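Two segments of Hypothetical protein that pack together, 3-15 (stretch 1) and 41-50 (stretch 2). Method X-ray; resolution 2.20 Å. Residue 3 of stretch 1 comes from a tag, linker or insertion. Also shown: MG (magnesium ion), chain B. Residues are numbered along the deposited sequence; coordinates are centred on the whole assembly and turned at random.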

# COMPACT_ATOMS: atom_id res chain seq x y z
N ALA A 3 7.45 7.31 -16.35
CA ALA A 3 6.46 8.14 -15.64
C ALA A 3 5.46 7.17 -15.01
O ALA A 3 5.05 6.19 -15.65
CB ALA A 3 5.77 9.09 -16.55
N MSE A 4 5.07 7.43 -13.77
CA MSE A 4 4.33 6.46 -13.01
C MSE A 4 3.05 7.02 -12.38
O MSE A 4 2.94 8.20 -12.11
CB MSE A 4 5.22 5.89 -11.91
CG MSE A 4 6.36 4.96 -12.35
SE MSE A 4 7.16 4.13 -10.72
CE MSE A 4 8.06 5.71 -9.95
N THR A 5 2.10 6.14 -12.10
CA THR A 5 0.93 6.49 -11.34
C THR A 5 1.17 6.11 -9.89
O THR A 5 1.33 4.93 -9.56
CB THR A 5 -0.29 5.73 -11.88
OG1 THR A 5 -0.45 6.02 -13.27
CG2 THR A 5 -1.56 6.13 -11.11
N ILE A 6 1.19 7.10 -9.02
CA ILE A 6 1.59 6.93 -7.63
C ILE A 6 0.36 7.16 -6.76
O ILE A 6 -0.26 8.23 -6.86
CB ILE A 6 2.66 7.95 -7.29
CG1 ILE A 6 3.87 7.78 -8.26
CG2 ILE A 6 3.09 7.84 -5.84
CD1 ILE A 6 4.95 8.77 -8.07
N ALA A 7 0.00 6.16 -5.93
CA ALA A 7 -1.06 6.31 -4.96
C ALA A 7 -0.47 6.89 -3.68
O ALA A 7 0.49 6.34 -3.16
CB ALA A 7 -1.71 4.97 -4.67
N VAL A 8 -1.03 7.98 -3.18
CA VAL A 8 -0.49 8.59 -1.97
C VAL A 8 -1.54 8.66 -0.87
O VAL A 8 -2.63 9.23 -1.05
CB VAL A 8 0.13 10.01 -2.20
CG1 VAL A 8 1.00 10.46 -0.96
CG2 VAL A 8 0.96 10.02 -3.48
N ASP A 9 -1.20 8.09 0.27
CA ASP A 9 -2.08 8.14 1.43
C ASP A 9 -2.12 9.57 1.96
O ASP A 9 -1.25 10.38 1.64
CB ASP A 9 -1.59 7.17 2.47
CG ASP A 9 -2.37 7.24 3.74
OD1 ASP A 9 -3.60 7.11 3.68
OD2 ASP A 9 -1.75 7.39 4.82
N PHE A 10 -3.13 9.90 2.76
CA PHE A 10 -3.18 11.22 3.32
C PHE A 10 -2.70 11.25 4.78
O PHE A 10 -1.60 11.77 5.05
CB PHE A 10 -4.58 11.82 3.17
CG PHE A 10 -4.66 13.26 3.61
CD1 PHE A 10 -3.96 14.26 2.94
CD2 PHE A 10 -5.48 13.62 4.68
CE1 PHE A 10 -4.06 15.61 3.33
CE2 PHE A 10 -5.58 14.98 5.09
CZ PHE A 10 -4.87 15.97 4.40
N ASP A 11 -3.51 10.71 5.71
CA ASP A 11 -3.18 10.80 7.13
C ASP A 11 -1.97 9.95 7.55
O ASP A 11 -1.93 8.73 7.32
CB ASP A 11 -4.37 10.43 8.01
CG ASP A 11 -5.62 11.20 7.65
OD1 ASP A 11 -5.78 12.36 8.09
OD2 ASP A 11 -6.46 10.63 6.92
N GLY A 12 -0.99 10.61 8.17
CA GLY A 12 0.25 9.96 8.57
C GLY A 12 1.28 9.96 7.45
O GLY A 12 2.42 9.56 7.67
N THR A 13 0.87 10.39 6.26
CA THR A 13 1.72 10.37 5.08
C THR A 13 2.03 11.77 4.56
O THR A 13 3.19 12.10 4.37
CB THR A 13 1.07 9.54 3.95
OG1 THR A 13 0.79 8.22 4.43
CG2 THR A 13 2.00 9.42 2.72
N ILE A 14 0.99 12.55 4.27
CA ILE A 14 1.12 13.93 3.83
C ILE A 14 1.01 14.87 5.05
O ILE A 14 1.69 15.92 5.11
CB ILE A 14 0.03 14.29 2.76
CG1 ILE A 14 0.25 13.51 1.45
CG2 ILE A 14 0.00 15.80 2.44
CD1 ILE A 14 -0.82 13.74 0.40
N VAL A 15 0.14 14.51 6.02
CA VAL A 15 0.01 15.25 7.28
C VAL A 15 0.20 14.31 8.46
O VAL A 15 -0.01 13.12 8.32
CB VAL A 15 -1.36 15.96 7.40
CG1 VAL A 15 -1.46 17.07 6.39
CG2 VAL A 15 -2.53 14.96 7.24
N HIS A 41 4.86 12.34 -13.19
CA HIS A 41 4.18 11.25 -12.49
C HIS A 41 2.75 11.71 -12.25
O HIS A 41 2.50 12.92 -12.18
CB HIS A 41 4.89 10.88 -11.17
CG HIS A 41 6.27 10.35 -11.36
ND1 HIS A 41 6.53 9.15 -11.97
CD2 HIS A 41 7.48 10.89 -11.06
CE1 HIS A 41 7.84 8.96 -12.04
NE2 HIS A 41 8.44 10.00 -11.50
N ARG A 42 1.83 10.76 -12.16
CA ARG A 42 0.46 11.07 -11.79
C ARG A 42 0.31 10.75 -10.32
O ARG A 42 0.80 9.72 -9.89
CB ARG A 42 -0.52 10.21 -12.57
CG ARG A 42 -0.68 10.58 -14.02
CD ARG A 42 -1.59 9.57 -14.69
NE ARG A 42 -1.94 10.02 -16.04
CZ ARG A 42 -2.72 9.36 -16.88
NH1 ARG A 42 -3.28 8.21 -16.52
NH2 ARG A 42 -2.95 9.85 -18.06
N LEU A 43 -0.34 11.64 -9.56
CA LEU A 43 -0.65 11.41 -8.16
C LEU A 43 -2.12 11.12 -7.99
O LEU A 43 -2.97 11.88 -8.44
CB LEU A 43 -0.26 12.63 -7.31
CG LEU A 43 1.17 13.15 -7.52
CD1 LEU A 43 1.45 14.29 -6.53
CD2 LEU A 43 2.23 12.07 -7.41
N ILE A 44 -2.42 10.02 -7.33
CA ILE A 44 -3.79 9.71 -6.98
C ILE A 44 -3.89 9.68 -5.47
O ILE A 44 -3.15 8.96 -4.83
CB ILE A 44 -4.25 8.35 -7.57
CG1 ILE A 44 -4.20 8.40 -9.10
CG2 ILE A 44 -5.65 7.99 -7.10
CD1 ILE A 44 -4.73 7.12 -9.74
N LEU A 45 -4.80 10.46 -4.91
CA LEU A 45 -5.06 10.39 -3.48
C LEU A 45 -5.73 9.06 -3.15
O LEU A 45 -6.70 8.66 -3.82
CB LEU A 45 -5.88 11.57 -3.02
CG LEU A 45 -6.01 11.75 -1.51
CD1 LEU A 45 -4.64 11.95 -0.83
CD2 LEU A 45 -6.95 12.94 -1.26
N TRP A 46 -5.20 8.38 -2.14
CA TRP A 46 -5.65 7.03 -1.78
C TRP A 46 -5.83 6.99 -0.28
O TRP A 46 -4.87 6.78 0.46
CB TRP A 46 -4.59 6.02 -2.23
CG TRP A 46 -4.91 4.55 -2.24
CD1 TRP A 46 -4.05 3.56 -1.93
CD2 TRP A 46 -6.15 3.89 -2.62
NE1 TRP A 46 -4.65 2.33 -2.08
CE2 TRP A 46 -5.94 2.50 -2.51
CE3 TRP A 46 -7.41 4.34 -3.04
CZ2 TRP A 46 -6.93 1.55 -2.82
CZ3 TRP A 46 -8.40 3.41 -3.33
CH2 TRP A 46 -8.14 2.01 -3.22
N SER A 47 -7.07 7.22 0.16
CA SER A 47 -7.41 7.41 1.56
C SER A 47 -8.69 6.68 1.92
O SER A 47 -9.60 6.55 1.10
CB SER A 47 -7.60 8.90 1.81
OG SER A 47 -7.84 9.15 3.17
N VAL A 48 -8.78 6.21 3.17
CA VAL A 48 -10.03 5.67 3.66
C VAL A 48 -11.07 6.79 3.78
O VAL A 48 -12.26 6.52 3.89
CB VAL A 48 -9.88 4.86 5.00
CG1 VAL A 48 -9.06 3.59 4.77
CG2 VAL A 48 -9.30 5.74 6.13
N ARG A 49 -10.61 8.05 3.76
CA ARG A 49 -11.51 9.21 3.70
C ARG A 49 -12.48 9.11 2.51
O ARG A 49 -12.07 8.81 1.37
CB ARG A 49 -10.71 10.52 3.62
CG ARG A 49 -10.04 10.94 4.93
CD ARG A 49 -9.12 12.17 4.77
NE ARG A 49 -8.46 12.56 6.02
CZ ARG A 49 -8.83 13.59 6.80
NH1 ARG A 49 -9.87 14.36 6.47
NH2 ARG A 49 -8.16 13.84 7.92
N GLU A 50 -13.77 9.34 2.79
CA GLU A 50 -14.84 9.48 1.80
C GLU A 50 -15.74 10.69 2.16
O GLU A 50 -15.72 11.18 3.29
CB GLU A 50 -15.75 8.23 1.77
CG GLU A 50 -15.06 6.87 1.59
CD GLU A 50 -14.64 6.55 0.14
OE1 GLU A 50 -14.70 7.43 -0.77
OE2 GLU A 50 -14.24 5.38 -0.09
MG MG B . -1.99 6.89 6.84
O HOH W 1 -2.67 6.29 -14.54
O HOH W 2 -6.15 5.81 4.60
O HOH W 3 -5.72 8.98 4.82
O HOH W 4 -4.00 6.78 6.70
O HOH W 5 -2.18 4.98 5.92
O HOH W 6 -1.97 6.25 8.86

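The two stretches pair as parallel β-strands, with T5 to V8 in register with R42 to L45. The strand axes approach to 4.7 Å, and their N-to-C directions differ by 29°. Backbone hydrogen bonds alternate in the parallel pattern: R42 N donates to M4 O (2.8 Å), I6 N to R42 O (2.8 Å), I44 N to I6 O (2.8 Å), V8 N to I44 O (2.9 Å) and W46 N to V8 O (2.9 Å). Thus I6, V8 and I44 bond through both N and O, whereas the intervening A7 contributes a CA-H···O contact, its CA 3.4 Å from I44 O.

Before the strand, the H41 side chain accepts a hydrogen bond at ND1 from M4 N (2.9 Å), the donor lying at the ring edge. T5 and A7 share one sheet face with R42 and I44; there T5 CG2 meets I44 CD1 at 3.6 Å. I6, V8, L43 and L45 line the other face.

Beyond the strands, R49 forms a two-pronged salt bridge with D11: NH2 reaches D11 OD1 at 2.8 Å and NE reaches D11 OD2 at 2.9 Å. The F10 ring lies beside this pair, presenting its edge to R49 NE, 3.4 Å from F10 CD2. D11 O and D9 OD2 both coordinate magnesium, while water 3 links D9 OD1, D11 OD2 and S47 OG.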